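Long-range contacts in SusD/RagB family nutrient-binding outer membrane lipoprotein (Bacteroides vulgatus, PDB 4F7A), which probably binds mucin O-glycans at the outer membrane as a TPR-like lipoprotein of the SusD/RagB nutrient-binding family: residues W81-W86 and P472-D477; G133-S138 and K156-D161; N240-G245 and S326-L331; G254-G259 and Y315-T320; T405-F410 and L420-T425. All coordinates share one frame; numbering follows the deposited sequence. Where two conformers were deposited one is given.

Interaction 1: W81-W86 and P472-D477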
# COMPACT_ATOMS: atom_id res chain seq x y z
N TRP A 81 8.64 -15.41 -5.95
CA TRP A 81 7.68 -14.29 -5.97
C TRP A 81 7.70 -13.50 -4.67
O TRP A 81 7.74 -12.27 -4.69
CB TRP A 81 6.26 -14.77 -6.19
CG TRP A 81 6.02 -15.54 -7.44
CD1 TRP A 81 6.89 -15.81 -8.44
CD2 TRP A 81 4.76 -16.09 -7.84
NE1 TRP A 81 6.27 -16.54 -9.43
CE2 TRP A 81 4.95 -16.72 -9.08
CE3 TRP A 81 3.50 -16.15 -7.24
CZ2 TRP A 81 3.92 -17.38 -9.75
CZ3 TRP A 81 2.48 -16.81 -7.90
CH2 TRP A 81 2.70 -17.42 -9.14
N THR A 82 7.65 -14.20 -3.54
CA THR A 82 7.59 -13.51 -2.28
C THR A 82 8.86 -12.74 -1.92
O THR A 82 8.81 -11.80 -1.13
CB THR A 82 7.21 -14.44 -1.11
OG1 THR A 82 8.24 -15.40 -0.93
CG2 THR A 82 5.83 -15.13 -1.36
N ALA A 83 10.00 -13.13 -2.49
CA ALA A 83 11.27 -12.45 -2.22
C ALA A 83 11.45 -11.16 -3.02
O ALA A 83 12.38 -10.38 -2.76
CB ALA A 83 12.44 -13.39 -2.55
N SER A 84 10.60 -10.94 -4.03
CA SER A 84 10.86 -9.90 -5.01
C SER A 84 10.89 -8.47 -4.47
O SER A 84 11.76 -7.69 -4.86
CB SER A 84 9.89 -10.01 -6.18
OG SER A 84 10.28 -11.10 -7.00
N ALA A 85 9.96 -8.12 -3.59
CA ALA A 85 9.93 -6.76 -3.04
C ALA A 85 11.28 -6.47 -2.35
O ALA A 85 11.93 -5.44 -2.60
CB ALA A 85 8.76 -6.59 -2.09
N TRP A 86 11.72 -7.42 -1.52
CA TRP A 86 13.04 -7.33 -0.87
C TRP A 86 14.17 -7.20 -1.91
O TRP A 86 14.95 -6.23 -1.88
CB TRP A 86 13.29 -8.58 0.02
CG TRP A 86 14.59 -8.50 0.76
CD1 TRP A 86 15.84 -8.70 0.24
CD2 TRP A 86 14.78 -8.22 2.16
NE1 TRP A 86 16.79 -8.54 1.22
CE2 TRP A 86 16.17 -8.24 2.41
CE3 TRP A 86 13.91 -7.95 3.22
CZ2 TRP A 86 16.71 -8.00 3.68
CZ3 TRP A 86 14.47 -7.68 4.50
CH2 TRP A 86 15.84 -7.71 4.70
N PRO A 472 7.46 -14.42 3.79
CA PRO A 472 8.75 -14.88 4.35
C PRO A 472 9.92 -14.05 3.86
O PRO A 472 9.85 -13.45 2.80
CB PRO A 472 8.88 -16.32 3.84
CG PRO A 472 7.47 -16.73 3.49
CD PRO A 472 6.81 -15.46 2.98
N PHE A 473 11.00 -14.04 4.63
CA PHE A 473 12.22 -13.37 4.22
C PHE A 473 12.76 -13.91 2.88
O PHE A 473 12.49 -15.05 2.48
CB PHE A 473 13.31 -13.49 5.29
CG PHE A 473 12.97 -12.85 6.60
CD1 PHE A 473 12.75 -11.49 6.67
CD2 PHE A 473 12.95 -13.60 7.77
CE1 PHE A 473 12.47 -10.89 7.86
CE2 PHE A 473 12.66 -13.01 8.98
CZ PHE A 473 12.41 -11.63 9.01
N SER A 474 13.50 -13.07 2.18
CA SER A 474 14.10 -13.46 0.91
C SER A 474 15.11 -14.58 1.09
O SER A 474 16.15 -14.35 1.73
CB SER A 474 14.81 -12.29 0.26
OG SER A 474 15.54 -12.74 -0.87
N GLN A 475 14.85 -15.75 0.49
CA GLN A 475 15.84 -16.81 0.48
C GLN A 475 17.03 -16.50 -0.42
O GLN A 475 18.10 -17.05 -0.22
CB GLN A 475 15.24 -18.17 0.14
CG GLN A 475 14.47 -18.78 1.32
CD GLN A 475 15.36 -19.02 2.53
OE1 GLN A 475 16.42 -19.67 2.44
NE2 GLN A 475 14.94 -18.51 3.68
N ASP A 476 16.86 -15.60 -1.40
CA ASP A 476 18.01 -15.16 -2.21
C ASP A 476 19.00 -14.40 -1.33
O ASP A 476 20.20 -14.63 -1.39
CB ASP A 476 17.55 -14.32 -3.40
CG ASP A 476 16.52 -15.05 -4.24
OD1 ASP A 476 16.92 -15.99 -4.93
OD2 ASP A 476 15.30 -14.76 -4.12
N ASP A 477 18.48 -13.51 -0.48
CA ASP A 477 19.33 -12.84 0.49
C ASP A 477 19.88 -13.82 1.55
O ASP A 477 21.06 -13.75 1.90
CB ASP A 477 18.57 -11.68 1.16
CG ASP A 477 19.50 -10.65 1.78
OD1 ASP A 477 20.09 -10.97 2.83
OD2 ASP A 477 19.62 -9.52 1.24
O HOH W 1 10.40 -14.41 0.29
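Trp86 and Asp477 supply the one direct hydrogen bond between these segments: the indole NE1 donates a hydrogen bond to Asp477 OD2 over 3.0 Å, with an N-H...O angle of 156°. The two side chains cross at about a right angle. Asp477 OD2 lies slightly off the indole plane, and the N-H meets the carboxylate from above its plane, 57° out of it. OD2 also bonds a glycerol, probably from the crystallisation liquor.

A CH-pi contact adds to this bond. Ser474 CB sits over one face of the indole, 4.1 Å from the centroid of its five-membered ring. Ser474 is the N-cap of helix 475-480: with OG anti to the backbone N (chi1 171°), OG accepts from Asp477 N at 3.1 Å, and it also bonds Asn87 OD1. The cap of one helix thus lies against Trp86 of helix 84-104. A phenylalanine in place of Trp86 would have no N-H, and Asp477 OD2 would probably lose its mate on this helix and be freer to turn.

Ala83 contributes van der Waals contact, its methyl CB resting against two oxygens: 3.5 Å from Asp476 OD2 and 3.6 Å from Ser474 OG. Asp476 OD2 itself is bonded by Asn87 ND2. Solvent bridges the far end, where one water makes hydrogen bonds with Thr82 OG1 and, as donor, with Pro472 O.

Interaction 2: G133-S138 and K156-D161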
# COMPACT_ATOMS: atom_id res chain seq x y z
N GLY A 133 8.52 -7.64 7.99
CA GLY A 133 8.87 -7.40 9.38
C GLY A 133 10.23 -6.76 9.54
O GLY A 133 10.46 -5.64 9.08
N PRO A 134 11.16 -7.46 10.18
CA PRO A 134 12.50 -6.93 10.30
C PRO A 134 13.13 -6.59 8.94
O PRO A 134 12.92 -7.30 7.94
CB PRO A 134 13.27 -8.05 11.00
CG PRO A 134 12.19 -8.79 11.80
CD PRO A 134 10.94 -8.68 10.99
N ILE A 135 13.89 -5.51 8.90
CA ILE A 135 14.59 -5.14 7.67
C ILE A 135 15.96 -4.58 8.01
O ILE A 135 16.28 -4.35 9.18
CB ILE A 135 13.80 -4.10 6.84
CG1 ILE A 135 13.62 -2.77 7.60
CG2 ILE A 135 12.41 -4.68 6.39
CD1 ILE A 135 13.13 -1.56 6.69
N VAL A 136 16.76 -4.35 6.98
CA VAL A 136 17.98 -3.58 7.13
C VAL A 136 17.65 -2.12 6.79
O VAL A 136 17.21 -1.81 5.66
CB VAL A 136 19.12 -4.10 6.21
CG1 VAL A 136 20.34 -3.21 6.33
CG2 VAL A 136 19.49 -5.54 6.58
N TYR A 137 17.83 -1.22 7.76
CA TYR A 137 17.50 0.19 7.55
C TYR A 137 18.43 1.11 8.31
O TYR A 137 19.36 1.69 7.71
CB TYR A 137 16.03 0.46 7.88
CG TYR A 137 15.57 1.83 7.49
CD1 TYR A 137 15.25 2.12 6.17
CD2 TYR A 137 15.47 2.85 8.42
CE1 TYR A 137 14.88 3.41 5.78
CE2 TYR A 137 15.07 4.14 8.05
CZ TYR A 137 14.77 4.40 6.72
OH TYR A 137 14.37 5.65 6.33
N SER A 138 18.24 1.25 9.63
CA SER A 138 19.01 2.25 10.38
C SER A 138 20.50 1.94 10.36
O SER A 138 21.34 2.85 10.49
CB SER A 138 18.50 2.39 11.83
OG SER A 138 18.92 1.29 12.62
N LYS A 156 10.69 3.50 14.39
CA LYS A 156 11.27 4.61 15.11
C LYS A 156 12.26 5.36 14.19
O LYS A 156 12.29 6.58 14.19
CB LYS A 156 11.92 4.14 16.41
CG LYS A 156 10.84 3.78 17.45
CD LYS A 156 11.38 3.36 18.81
CE LYS A 156 10.22 3.06 19.77
NZ LYS A 156 10.68 2.59 21.11
N ALA A 157 13.05 4.63 13.41
CA ALA A 157 13.97 5.31 12.48
C ALA A 157 13.18 6.10 11.42
O ALA A 157 13.58 7.21 11.04
CB ALA A 157 14.94 4.30 11.84
N PHE A 158 12.05 5.56 10.96
CA PHE A 158 11.22 6.29 9.99
C PHE A 158 10.75 7.62 10.57
O PHE A 158 10.83 8.66 9.91
CB PHE A 158 9.98 5.52 9.56
CG PHE A 158 10.23 4.23 8.89
CD1 PHE A 158 11.38 3.98 8.18
CD2 PHE A 158 9.25 3.25 8.92
CE1 PHE A 158 11.57 2.76 7.56
CE2 PHE A 158 9.43 2.06 8.30
CZ PHE A 158 10.60 1.82 7.62
N PHE A 159 10.25 7.59 11.81
CA PHE A 159 9.76 8.82 12.42
C PHE A 159 10.89 9.82 12.62
O PHE A 159 10.68 11.02 12.42
CB PHE A 159 9.06 8.56 13.76
CG PHE A 159 7.74 7.83 13.64
CD1 PHE A 159 6.68 8.35 12.89
CD2 PHE A 159 7.53 6.63 14.32
CE1 PHE A 159 5.47 7.66 12.79
CE2 PHE A 159 6.34 5.95 14.25
CZ PHE A 159 5.29 6.46 13.46
N ASP A 160 12.08 9.33 13.00
CA ASP A 160 13.29 10.16 13.11
C ASP A 160 13.67 10.79 11.75
O ASP A 160 14.01 11.97 11.66
CB ASP A 160 14.48 9.33 13.61
CG ASP A 160 14.41 9.00 15.11
OD1 ASP A 160 13.68 9.68 15.86
OD2 ASP A 160 15.10 8.05 15.52
N ASP A 161 13.63 9.98 10.69
CA ASP A 161 13.96 10.50 9.35
C ASP A 161 12.94 11.53 8.87
O ASP A 161 13.29 12.52 8.24
CB ASP A 161 14.08 9.37 8.33
CG ASP A 161 15.41 8.64 8.39
OD1 ASP A 161 16.38 9.20 8.94
OD2 ASP A 161 15.48 7.51 7.88
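The ring of Phe158 stands edge-on to the face of Tyr137 in a T-shaped pair, the planes 80° apart and the centroids separated by 4.9 Å. Phe158 CE1 is the atom that probes the tyrosine ring, lying over its centre at 3.6 Å above the plane, while CD1 rests beside it near Tyr137 CE2 and CZ. The rim hydrogens of the phenylalanine are therefore turned toward the pi cloud of the tyrosine.

Along its own edge Tyr137 meets different neighbours. Tyr137 CG is anti to the backbone N (chi1 -171°), on a CB that points toward helix 151-174, and the hydroxyl meets Asp161 tip to tip. OH donates to Asp161 OD2 at 2.7 Å, using the anti lone pair of that oxygen, with ring and carboxylate planes 60° apart. Ala157 CB, one turn earlier on the helix, touches the same edge 3.8 Å from Tyr137 CD2.

Here the loop that follows helix 111-132 folds back on the next long helix, 151-174, so the contact lies in the connection between two successive helices of the TPR-like fold. Helix 111-132 lines the pair as well: Lys121, Val122 and Met125 touch Tyr137, and His126 touches Phe158.

Two smaller contacts complete the interface. Ile135 CD1 approaches Phe158 CZ obliquely at 4.3 Å, and Ser138 CB packs on Ala157 CB, while Ser138 OG bonds Asp149 OD1.

Interaction 3: N240-G245 and S326-L331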
# COMPACT_ATOMS: atom_id res chain seq x y z
N ASN A 240 -2.56 14.52 -4.53
CA ASN A 240 -2.26 13.12 -4.21
C ASN A 240 -0.80 12.83 -4.60
O ASN A 240 -0.32 13.30 -5.63
CB ASN A 240 -3.18 12.19 -5.00
CG ASN A 240 -4.56 12.08 -4.42
OD1 ASN A 240 -4.84 12.67 -3.36
ND2 ASN A 240 -5.44 11.34 -5.11
N ILE A 241 -0.10 12.07 -3.77
CA ILE A 241 1.25 11.61 -4.11
C ILE A 241 1.08 10.47 -5.10
O ILE A 241 0.43 9.46 -4.80
CB ILE A 241 2.04 11.14 -2.88
CG1 ILE A 241 2.03 12.23 -1.78
CG2 ILE A 241 3.47 10.71 -3.28
CD1 ILE A 241 2.50 13.66 -2.21
N GLN A 242 1.67 10.63 -6.28
CA GLN A 242 1.54 9.68 -7.36
C GLN A 242 2.72 9.85 -8.30
O GLN A 242 3.17 10.97 -8.54
CB GLN A 242 0.24 9.88 -8.12
CG GLN A 242 -0.03 11.29 -8.60
CD GLN A 242 -1.44 11.44 -9.15
OE1 GLN A 242 -2.32 10.67 -8.81
NE2 GLN A 242 -1.65 12.42 -9.99
N ILE A 243 3.22 8.74 -8.81
CA ILE A 243 4.45 8.73 -9.59
C ILE A 243 4.22 8.87 -11.08
O ILE A 243 3.42 8.13 -11.67
CB ILE A 243 5.25 7.44 -9.37
CG1 ILE A 243 5.57 7.26 -7.88
CG2 ILE A 243 6.55 7.46 -10.25
CD1 ILE A 243 6.42 8.37 -7.21
N SER A 244 4.94 9.80 -11.69
CA SER A 244 4.92 9.99 -13.14
C SER A 244 6.08 10.83 -13.61
O SER A 244 6.66 11.61 -12.85
CB SER A 244 3.60 10.62 -13.61
OG SER A 244 3.46 11.97 -13.14
N GLY A 245 6.38 10.67 -14.90
CA GLY A 245 7.36 11.51 -15.59
C GLY A 245 8.63 10.73 -15.88
O GLY A 245 8.80 9.58 -15.45
N SER A 326 0.36 5.69 -19.05
CA SER A 326 0.68 7.07 -18.67
C SER A 326 -0.04 7.53 -17.40
O SER A 326 0.07 8.69 -16.99
CB SER A 326 0.40 8.03 -19.84
OG SER A 326 -0.98 8.08 -20.10
N THR A 327 -0.81 6.64 -16.78
CA THR A 327 -1.52 6.99 -15.54
C THR A 327 -0.53 7.10 -14.36
O THR A 327 0.18 6.15 -14.08
CB THR A 327 -2.56 5.90 -15.19
OG1 THR A 327 -3.54 5.82 -16.25
CG2 THR A 327 -3.25 6.22 -13.86
N PRO A 328 -0.49 8.26 -13.66
CA PRO A 328 0.41 8.30 -12.50
C PRO A 328 0.07 7.17 -11.50
O PRO A 328 -1.11 6.84 -11.33
CB PRO A 328 0.14 9.68 -11.88
CG PRO A 328 -0.34 10.52 -13.01
CD PRO A 328 -1.17 9.56 -13.86
N ALA A 329 1.08 6.57 -10.88
CA ALA A 329 0.89 5.49 -9.92
C ALA A 329 0.64 6.07 -8.54
O ALA A 329 1.56 6.60 -7.91
CB ALA A 329 2.14 4.58 -9.88
N VAL A 330 -0.59 5.95 -8.06
CA VAL A 330 -0.98 6.51 -6.78
C VAL A 330 -0.26 5.81 -5.61
O VAL A 330 -0.19 4.57 -5.57
CB VAL A 330 -2.49 6.40 -6.60
CG1 VAL A 330 -2.89 6.85 -5.24
CG2 VAL A 330 -3.21 7.24 -7.70
N LEU A 331 0.28 6.62 -4.69
CA LEU A 331 0.99 6.14 -3.49
C LEU A 331 0.33 6.58 -2.18
O LEU A 331 0.34 5.81 -1.21
CB LEU A 331 2.45 6.62 -3.48
CG LEU A 331 3.35 6.01 -4.57
CD1 LEU A 331 4.74 6.60 -4.48
CD2 LEU A 331 3.36 4.49 -4.47
O HOH W 2 -3.25 8.88 -10.98
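A short two-stranded antiparallel sheet, formed by strands 241-243 and 329-332, joins these segments. Three backbone bonds hold it. Leu331 N donates to Ile241 O at 2.8 Å, and Ile243 and Ala329 form a hydrogen-bonded pair in which each N donates to the other's O at 2.9 Å. In the neighbouring non-hydrogen-bonded pair, Gln242 and Val330, the CA atoms come within 4.1 Å, and Gln242 CA makes a CA-H...O contact with Ala329 O. The short strand axes run at 145°, well off strictly antiparallel.

In this mainly helical TPR-like protein the sheet is a minor element, and strand 329-332 leads directly into helix 334-346. Asn240 OD1 accepts from Ala334 N at the start of that helix.

Side chains divide between the two faces. On the face of Gln242 and Val330, Gln242 CG lies between the backbone N and the carbonyl carbon (chi1 52°), and beyond CG the chain is extended. It runs side by side with Pro328, its amide carbon CD 3.6 Å from Pro328 CB; OE1 rests 3.7 Å from Val330 CG2. A water donates to both Gln242 OE1 and Pro328 O, tying the amide to the opposite backbone.

The face of Ile243 and Ala329 is apolar. Ile243 CG1 meets the Leu331 methyl CD1 at 3.6 Å, where the two side chains cross obliquely, and Tyr33 and Tyr248 cover Ala329.

Interaction 4: G254-G259 and Y315-T320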
# COMPACT_ATOMS: atom_id res chain seq x y z
N GLY A 254 0.76 -2.37 -17.60
CA GLY A 254 1.53 -3.36 -18.33
C GLY A 254 1.04 -4.78 -18.11
O GLY A 254 0.85 -5.52 -19.08
N VAL A 255 0.82 -5.15 -16.84
CA VAL A 255 0.25 -6.47 -16.50
C VAL A 255 -1.18 -6.61 -17.03
O VAL A 255 -1.58 -7.69 -17.49
CB VAL A 255 0.36 -6.77 -14.99
CG1 VAL A 255 -0.21 -8.14 -14.64
CG2 VAL A 255 1.84 -6.66 -14.54
N ALA A 256 -1.95 -5.52 -17.00
CA ALA A 256 -3.30 -5.52 -17.60
C ALA A 256 -3.21 -5.81 -19.10
O ALA A 256 -4.06 -6.52 -19.65
CB ALA A 256 -4.00 -4.23 -17.37
N GLY A 257 -2.17 -5.28 -19.74
CA GLY A 257 -1.94 -5.51 -21.16
C GLY A 257 -1.65 -6.96 -21.47
O GLY A 257 -1.92 -7.42 -22.57
N TRP A 258 -1.11 -7.70 -20.51
CA TRP A 258 -0.94 -9.15 -20.66
C TRP A 258 -2.20 -9.96 -20.36
O TRP A 258 -2.20 -11.17 -20.46
CB TRP A 258 0.15 -9.65 -19.73
CG TRP A 258 1.50 -9.08 -19.95
CD1 TRP A 258 1.96 -8.45 -21.07
CD2 TRP A 258 2.60 -9.16 -19.04
NE1 TRP A 258 3.29 -8.11 -20.90
CE2 TRP A 258 3.70 -8.53 -19.66
CE3 TRP A 258 2.77 -9.70 -17.76
CZ2 TRP A 258 4.95 -8.42 -19.04
CZ3 TRP A 258 4.00 -9.59 -17.15
CH2 TRP A 258 5.08 -8.97 -17.79
N GLY A 259 -3.27 -9.29 -19.95
CA GLY A 259 -4.52 -9.95 -19.64
C GLY A 259 -4.58 -10.58 -18.26
O GLY A 259 -5.34 -11.52 -18.07
N TYR A 315 -14.35 -13.44 -15.99
CA TYR A 315 -14.72 -12.54 -14.88
C TYR A 315 -14.33 -11.09 -15.18
O TYR A 315 -13.73 -10.78 -16.23
CB TYR A 315 -14.13 -13.05 -13.55
CG TYR A 315 -14.99 -14.08 -12.84
CD1 TYR A 315 -15.74 -15.03 -13.56
CD2 TYR A 315 -15.06 -14.12 -11.46
CE1 TYR A 315 -16.53 -15.99 -12.89
CE2 TYR A 315 -15.81 -15.06 -10.81
CZ TYR A 315 -16.57 -15.98 -11.51
OH TYR A 315 -17.33 -16.89 -10.81
N SER A 316 -14.70 -10.18 -14.28
CA SER A 316 -14.47 -8.75 -14.52
C SER A 316 -12.97 -8.41 -14.55
O SER A 316 -12.21 -8.87 -13.71
CB SER A 316 -15.15 -7.90 -13.46
OG SER A 316 -16.56 -7.91 -13.63
N PHE A 317 -12.60 -7.58 -15.53
CA PHE A 317 -11.24 -7.16 -15.73
C PHE A 317 -11.13 -5.72 -15.28
O PHE A 317 -12.13 -5.02 -15.23
CB PHE A 317 -10.88 -7.27 -17.22
CG PHE A 317 -9.40 -7.34 -17.48
CD1 PHE A 317 -8.70 -8.47 -17.13
CD2 PHE A 317 -8.71 -6.28 -18.06
CE1 PHE A 317 -7.33 -8.56 -17.35
CE2 PHE A 317 -7.33 -6.38 -18.29
CZ PHE A 317 -6.65 -7.52 -17.93
N ILE A 318 -9.91 -5.30 -14.97
CA ILE A 318 -9.63 -3.91 -14.70
C ILE A 318 -10.07 -3.03 -15.86
O ILE A 318 -10.07 -3.45 -17.02
CB ILE A 318 -8.12 -3.67 -14.40
CG1 ILE A 318 -7.93 -2.42 -13.55
CG2 ILE A 318 -7.27 -3.63 -15.71
CD1 ILE A 318 -6.47 -2.24 -13.02
N ASN A 319 -10.50 -1.83 -15.54
CA ASN A 319 -10.81 -0.80 -16.54
C ASN A 319 -9.53 -0.17 -17.10
O ASN A 319 -8.84 0.60 -16.40
CB ASN A 319 -11.71 0.27 -15.92
CG ASN A 319 -12.20 1.28 -16.94
OD1 ASN A 319 -11.51 1.54 -17.92
ND2 ASN A 319 -13.40 1.88 -16.70
N THR A 320 -9.22 -0.49 -18.34
CA THR A 320 -7.96 -0.08 -18.96
C THR A 320 -8.04 1.29 -19.64
O THR A 320 -7.08 1.71 -20.28
CB THR A 320 -7.43 -1.16 -19.95
OG1 THR A 320 -8.45 -1.50 -20.90
CG2 THR A 320 -7.01 -2.41 -19.17
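Phe317 reaches from an irregular loop to the end of helix 251-257, and its side chain carries much of the contact. From CB, which points toward the helix, CG stands anti to the backbone N (chi1 -159°), and the ring is brought edge-first against the backbone. On one side CE2 lies 3.5 Å from Ala256 O and 4.1 Å from Ala256 CB. At the tip, CZ comes still nearer to Ala256 O, at 3.3 Å, and is 3.7 Å from Gly259 CA. On the other side Phe317 CE1 abuts Gly259 C at 3.5 Å.

Gly259 ends the helix in a Schellman motif, its N bonded to Ala256 O, so the ring edge rests on the capping turn. Ala256 CB packs on Ile318 CG2 at 3.7 Å and on Thr320 CG2. Tyr262 adds an edge-to-face partner for Phe317. An alanine at Phe317 would probably leave a gap beside the capping turn and take from Tyr262 its aromatic mate.

No hydrogen bond crosses the contact. Ala256 O, already bonded by Gly259 N, lies near the ring plane, where the positive rim is likely to suit a carbonyl oxygen, so the contact probably depends on close packing and weak C-H to oxygen attraction.

Interaction 5: T405-F410 and L420-T425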
# COMPACT_ATOMS: atom_id res chain seq x y z
N THR A 405 -20.92 -6.96 6.53
CA THR A 405 -22.31 -6.59 6.66
C THR A 405 -22.52 -5.08 6.93
O THR A 405 -23.66 -4.61 6.92
CB THR A 405 -22.98 -7.40 7.78
OG1 THR A 405 -22.29 -7.16 9.02
CG2 THR A 405 -22.94 -8.92 7.42
N THR A 406 -21.46 -4.32 7.13
CA THR A 406 -21.61 -2.91 7.46
C THR A 406 -21.94 -2.10 6.21
O THR A 406 -21.47 -2.41 5.13
CB THR A 406 -20.38 -2.36 8.22
OG1 THR A 406 -20.74 -1.15 8.87
CG2 THR A 406 -19.17 -2.16 7.30
N THR A 407 -22.74 -1.05 6.37
CA THR A 407 -23.19 -0.18 5.26
C THR A 407 -22.23 1.00 5.10
O THR A 407 -21.34 1.22 5.95
CB THR A 407 -24.57 0.39 5.57
OG1 THR A 407 -24.48 1.24 6.72
CG2 THR A 407 -25.62 -0.73 5.86
N PRO A 408 -22.43 1.81 4.04
CA PRO A 408 -21.61 3.02 3.98
C PRO A 408 -22.01 4.12 4.94
O PRO A 408 -21.27 5.07 5.11
CB PRO A 408 -21.83 3.48 2.54
CG PRO A 408 -22.26 2.21 1.79
CD PRO A 408 -23.19 1.63 2.79
N ASN A 409 -23.19 4.01 5.54
CA ASN A 409 -23.69 5.07 6.42
C ASN A 409 -23.02 5.01 7.81
O ASN A 409 -23.14 4.02 8.56
CB ASN A 409 -25.19 4.97 6.53
CG ASN A 409 -25.80 6.15 7.23
OD1 ASN A 409 -25.10 6.96 7.86
ND2 ASN A 409 -27.12 6.28 7.12
N PHE A 410 -22.28 6.05 8.13
CA PHE A 410 -21.47 6.05 9.36
C PHE A 410 -22.35 5.93 10.60
O PHE A 410 -21.93 5.30 11.61
CB PHE A 410 -20.60 7.31 9.42
CG PHE A 410 -19.46 7.21 10.42
CD1 PHE A 410 -18.37 6.39 10.16
CD2 PHE A 410 -19.49 7.91 11.62
CE1 PHE A 410 -17.32 6.28 11.08
CE2 PHE A 410 -18.42 7.82 12.52
CZ PHE A 410 -17.33 7.00 12.23
N LEU A 420 -14.79 1.88 13.14
CA LEU A 420 -13.47 1.66 12.60
C LEU A 420 -13.56 0.80 11.33
O LEU A 420 -12.91 1.09 10.35
CB LEU A 420 -12.55 1.01 13.61
CG LEU A 420 -11.12 0.75 13.14
CD1 LEU A 420 -10.42 2.04 12.70
CD2 LEU A 420 -10.29 0.01 14.28
N GLU A 421 -14.39 -0.23 11.35
CA GLU A 421 -14.57 -1.07 10.17
C GLU A 421 -15.01 -0.26 8.96
O GLU A 421 -14.47 -0.46 7.87
CB GLU A 421 -15.56 -2.20 10.45
CG GLU A 421 -15.75 -3.11 9.25
CD GLU A 421 -16.73 -4.28 9.51
OE1 GLU A 421 -17.35 -4.34 10.62
OE2 GLU A 421 -16.90 -5.12 8.59
N LYS A 422 -15.96 0.65 9.15
CA LYS A 422 -16.41 1.53 8.05
C LYS A 422 -15.26 2.38 7.53
O LYS A 422 -15.03 2.47 6.33
CB LYS A 422 -17.59 2.41 8.50
CG LYS A 422 -18.88 1.62 8.82
CD LYS A 422 -19.95 2.56 9.35
CE LYS A 422 -21.22 1.85 9.74
NZ LYS A 422 -22.06 1.42 8.58
N ILE A 423 -14.52 2.98 8.45
CA ILE A 423 -13.39 3.83 8.09
C ILE A 423 -12.38 3.05 7.27
O ILE A 423 -11.99 3.48 6.20
CB ILE A 423 -12.72 4.44 9.35
CG1 ILE A 423 -13.63 5.48 9.99
CG2 ILE A 423 -11.32 5.06 9.02
CD1 ILE A 423 -13.21 5.87 11.45
N ILE A 424 -11.99 1.88 7.76
CA ILE A 424 -10.95 1.10 7.06
C ILE A 424 -11.49 0.53 5.74
O ILE A 424 -10.77 0.47 4.77
CB ILE A 424 -10.39 -0.04 7.94
CG1 ILE A 424 -9.81 0.53 9.25
CG2 ILE A 424 -9.32 -0.81 7.19
CD1 ILE A 424 -8.68 1.49 9.10
N THR A 425 -12.74 0.08 5.73
CA THR A 425 -13.32 -0.47 4.50
C THR A 425 -13.39 0.60 3.41
O THR A 425 -13.00 0.36 2.25
CB THR A 425 -14.71 -1.10 4.77
OG1 THR A 425 -14.55 -2.19 5.69
CG2 THR A 425 -15.38 -1.62 3.48
O HOH W 3 -19.29 -6.20 8.68
O HOH W 4 -23.87 -0.95 9.17
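The ammonium group of Lys422 is gripped by the loop 405-410 through three hydrogen bonds. NZ donates to Thr407 O at 2.7 Å, to Asn409 O at 2.8 Å and to Thr406 OG1 at 2.9 Å. Both carbonyls are met from above their planes, at 44° and 43°. A water and, weakly, Asp412 O also accept from NZ, so the acceptors outnumber its three protons and some must share. The same water accepts a hydrogen bond from Thr407 N, linking the lysine to the loop backbone a further time.

The lysine chain is extended through CE and then bends at its last torsion (chi4 -75°), which places NZ among these oxygens. Its aliphatic part packs as well: Lys422 CD lies 3.8 Å from Phe410 CA. Next to it on the helix, Ile423 CG1 approaches the Phe410 ring at CE1, 3.9 Å away and obliquely. Thr406 CG2 passes Glu421 CD, the two side chains running in opposite directions, and a water donates to Glu421 OE2 while accepting from Thr405 N.

The loop leading into helix 416-431 thus doubles back along that helix and is fastened to its second turn. Within the loop, residues 407-409 form an ST turn, in which Thr407 OG1 accepts from Asn409 N at 3.3 Å.

In the next shell, Glu418 OE2 bonds Thr406 OG1 and Asp412 OD2 bonds Thr407 OG1. These nearby carboxylates would probably favour a charged lysine. Tyr360 of helix 356-371 touches Lys422, Ile423 and Phe410, and its OH bonds Pro408 O.

Interaction 5 is the most buried of the five, and it buries a lysine amine, probably charged, amid loop oxygens; the other four are partly buried. Interactions 2 and 5 are alike in plan, each pinning a loop to the helix that follows it, but interaction 2 relies on an aromatic pair with a tyrosine-aspartate bond. Interactions 1 and 2 touch, Phe473 and Trp86 packing on Pro134 and Ile135, whereas interactions 1 and 5 lie on opposite sides of the chain's centre. Interaction 4 is nested within the chain loop closed by interaction 3: backbone bonding dominates the sheet, while the helix end in interaction 4 has no cross-segment hydrogen bond.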